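Local coordinates for protein glutamate racemase (Francisella tularensis subsp. tularensis, PDB 3OUT) that belongs to the Asp/Glu/hydantoin racemase family and holds D-glutamic acid in a pocket to which both of its parallel beta-sheets contribute, at residues I10-S15 and E33-F38. Residues are numbered along the deposited sequence; the frame is centred on the assembly and turned at random.
Sequences IGVFDS and EDIIYF. With DGL (D-glutamic acid), chain E.
Asp-14 and Tyr-37 meet at the Asp-14 side of a parallel strand pair, 10-14 beside 35-38, whose nearly parallel axes approach to 4.7 Å. Bridges run from Ile-10 with Ile-35 to Phe-13 with Phe-38; four backbone bonds, from Ile-10 N donating to Asp-34 O through Phe-38 N donating to Val-12 O, are nearly straight, whereas that from Asp-14 N to Phe-38 O, at 3.1 Å, is bent, its N-H...O angle 143°. On one face Val-12 divides its branches: CG2 lies 3.6 Å from Ile-35 CG2, and CG1 meets the edge of the Tyr-37 ring, 4.0 Å from CD1. Helix 20-29, the crossover of this beta-alpha-beta unit, covers that face, Leu-26 touching Ile-10, Val-12 and Ile-35.

The Asp-14 side chain can be followed outward. CB sits 3.4 Å from Phe-38 O and also borders Tyr-37 CE1 and OH. CG, anti to the backbone N (chi1 -163°), lies 3.5 Å from Tyr-37 OH; this torsion places the carboxylate beside the tyrosine hydroxyl, its plane turned 68° from the ring. OD2 accepts the Tyr-37 OH proton at 2.6 Å; it lies at the ring edge, in the ring's plane, and is met on the anti side of the carboxylate, slightly out of the carboxylate plane. OD1 takes a weak, strongly bent bond from Ser-15 N.

Beyond the pair, Gly-19 N also donates to OD2, and Ile-17 N to Tyr-37 OH. Ser-15, directly after Asp-14, accepts a hydrogen bond at OG from the amino N of D-glutamic acid, 2.8 Å away. The chemistry thus implies a buried carboxylate oxygen gripped by two donors, a hydroxyl that both gives and receives, and a bond that ties the two segments together just before Ser-15 of the ligand pocket.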
loop_
_atom_site.group_PDB
_atom_site.type_symbol
_atom_site.label_atom_id
_atom_site.label_comp_id
_atom_site.label_asym_id
_atom_site.label_seq_id
_atom_site.Cartn_x
_atom_site.Cartn_y
_atom_site.Cartn_z
ATOM N N ILE B 10 -24.737 6.056 1.878
ATOM C CA ILE B 10 -24.467 4.732 2.448
ATOM C C ILE B 10 -23.121 4.270 1.865
ATOM O O ILE B 10 -22.881 4.434 0.680
ATOM C CB ILE B 10 -25.550 3.738 1.993
ATOM C CG1 ILE B 10 -26.905 4.132 2.566
ATOM C CG2 ILE B 10 -25.200 2.299 2.402
ATOM C CD1 ILE B 10 -28.103 3.474 1.837
ATOM N N GLY B 11 -22.258 3.728 2.711
ATOM C CA GLY B 11 -20.992 3.154 2.277
ATOM C C GLY B 11 -21.124 1.658 2.103
ATOM O O GLY B 11 -21.485 0.956 3.055
ATOM N N VAL B 12 -20.794 1.168 0.917
ATOM C CA VAL B 12 -20.716 -0.226 0.672
ATOM C C VAL B 12 -19.229 -0.610 0.590
ATOM O O VAL B 12 -18.506 -0.175 -0.316
ATOM C CB VAL B 12 -21.451 -0.670 -0.643
ATOM C CG1 VAL B 12 -21.195 -2.163 -0.896
ATOM C CG2 VAL B 12 -22.931 -0.304 -0.609
ATOM N N PHE B 13 -18.813 -1.403 1.582
ATOM C CA PHE B 13 -17.415 -1.736 1.891
ATOM C C PHE B 13 -17.075 -3.131 1.369
ATOM O O PHE B 13 -17.578 -4.129 1.891
ATOM C CB PHE B 13 -17.305 -1.608 3.413
ATOM C CG PHE B 13 -15.884 -1.659 4.008
ATOM C CD1 PHE B 13 -14.855 -2.405 3.458
ATOM C CD2 PHE B 13 -15.622 -0.978 5.183
ATOM C CE1 PHE B 13 -13.623 -2.436 4.080
ATOM C CE2 PHE B 13 -14.409 -1.034 5.814
ATOM C CZ PHE B 13 -13.393 -1.716 5.249
ATOM N N ASP B 14 -16.245 -3.196 0.319
ATOM C CA ASP B 14 -15.917 -4.467 -0.319
ATOM C C ASP B 14 -14.408 -4.647 -0.306
ATOM O O ASP B 14 -13.627 -3.679 -0.196
ATOM C CB ASP B 14 -16.425 -4.440 -1.774
ATOM C CG ASP B 14 -16.530 -5.805 -2.431
ATOM O OD1 ASP B 14 -16.390 -6.868 -1.749
ATOM O OD2 ASP B 14 -16.762 -5.798 -3.690
ATOM N N SER B 15 -14.011 -5.893 -0.483
ATOM C CA SER B 15 -12.644 -6.205 -0.907
ATOM C C SER B 15 -12.549 -5.850 -2.405
ATOM O O SER B 15 -11.738 -5.007 -2.813
ATOM C CB SER B 15 -12.327 -7.682 -0.614
ATOM O OG SER B 15 -13.425 -8.494 -1.027
ATOM N N GLU B 33 -31.540 6.683 -2.080
ATOM C CA GLU B 33 -30.285 6.855 -1.305
ATOM C C GLU B 33 -29.044 7.017 -2.179
ATOM O O GLU B 33 -28.902 6.342 -3.204
ATOM C CB GLU B 33 -30.067 5.676 -0.392
ATOM C CG GLU B 33 -31.140 5.464 0.658
ATOM C CD GLU B 33 -31.205 6.595 1.691
ATOM O OE1 GLU B 33 -30.131 7.144 2.018
ATOM O OE2 GLU B 33 -32.310 6.892 2.203
ATOM N N ASP B 34 -28.146 7.916 -1.771
ATOM C CA ASP B 34 -26.814 7.992 -2.372
ATOM C C ASP B 34 -25.975 6.828 -1.835
ATOM O O ASP B 34 -26.105 6.420 -0.670
ATOM C CB ASP B 34 -26.151 9.291 -1.969
ATOM C CG ASP B 34 -26.838 10.527 -2.546
ATOM O OD1 ASP B 34 -27.527 10.464 -3.600
ATOM O OD2 ASP B 34 -26.646 11.592 -1.929
ATOM N N ILE B 35 -25.119 6.264 -2.687
ATOM C CA ILE B 35 -24.268 5.129 -2.313
ATOM C C ILE B 35 -22.843 5.407 -2.784
ATOM O O ILE B 35 -22.614 5.817 -3.934
ATOM C CB ILE B 35 -24.760 3.778 -2.951
ATOM C CG1 ILE B 35 -26.259 3.525 -2.653
ATOM C CG2 ILE B 35 -23.859 2.609 -2.484
ATOM C CD1 ILE B 35 -26.805 2.245 -3.269
ATOM N N ILE B 36 -21.887 5.127 -1.898
ATOM C CA ILE B 36 -20.478 5.103 -2.229
ATOM C C ILE B 36 -20.046 3.639 -2.105
ATOM O O ILE B 36 -20.127 3.071 -1.024
ATOM C CB ILE B 36 -19.628 5.937 -1.250
ATOM C CG1 ILE B 36 -19.953 7.421 -1.372
ATOM C CG2 ILE B 36 -18.129 5.649 -1.483
ATOM C CD1 ILE B 36 -19.198 8.330 -0.324
ATOM N N TYR B 37 -19.648 3.039 -3.216
ATOM C CA TYR B 37 -19.048 1.726 -3.230
ATOM C C TYR B 37 -17.505 1.893 -3.172
ATOM O O TYR B 37 -16.937 2.713 -3.928
ATOM C CB TYR B 37 -19.415 0.990 -4.513
ATOM C CG TYR B 37 -18.610 -0.283 -4.723
ATOM C CD1 TYR B 37 -19.012 -1.488 -4.160
ATOM C CD2 TYR B 37 -17.458 -0.290 -5.510
ATOM C CE1 TYR B 37 -18.264 -2.647 -4.300
ATOM C CE2 TYR B 37 -16.699 -1.454 -5.654
ATOM C CZ TYR B 37 -17.097 -2.619 -5.082
ATOM O OH TYR B 37 -16.343 -3.787 -5.227
ATOM N N PHE B 38 -16.862 1.116 -2.309
ATOM C CA PHE B 38 -15.394 1.050 -2.279
ATOM C C PHE B 38 -14.918 -0.329 -2.597
ATOM O O PHE B 38 -15.289 -1.291 -1.908
ATOM C CB PHE B 38 -14.804 1.471 -0.932
ATOM C CG PHE B 38 -13.324 1.806 -1.008
ATOM C CD1 PHE B 38 -12.924 3.122 -1.107
ATOM C CD2 PHE B 38 -12.374 0.806 -1.084
ATOM C CE1 PHE B 38 -11.583 3.442 -1.271
ATOM C CE2 PHE B 38 -11.030 1.117 -1.224
ATOM C CZ PHE B 38 -10.650 2.456 -1.321
HETATM N N DGL E . -13.658 -10.398 -3.082
HETATM C CA DGL E . -13.250 -11.747 -2.555
HETATM C C DGL E . -11.766 -11.800 -2.330
HETATM O O DGL E . -11.126 -10.728 -2.254
HETATM C CB DGL E . -13.901 -12.115 -1.226
HETATM C CG DGL E . -15.432 -12.006 -1.194
HETATM C CD DGL E . -16.088 -12.623 0.026
HETATM O OE1 DGL E . -15.407 -13.306 0.813
HETATM O OE2 DGL E . -17.332 -12.445 0.159
HETATM O OXT DGL E . -11.195 -12.903 -2.147
#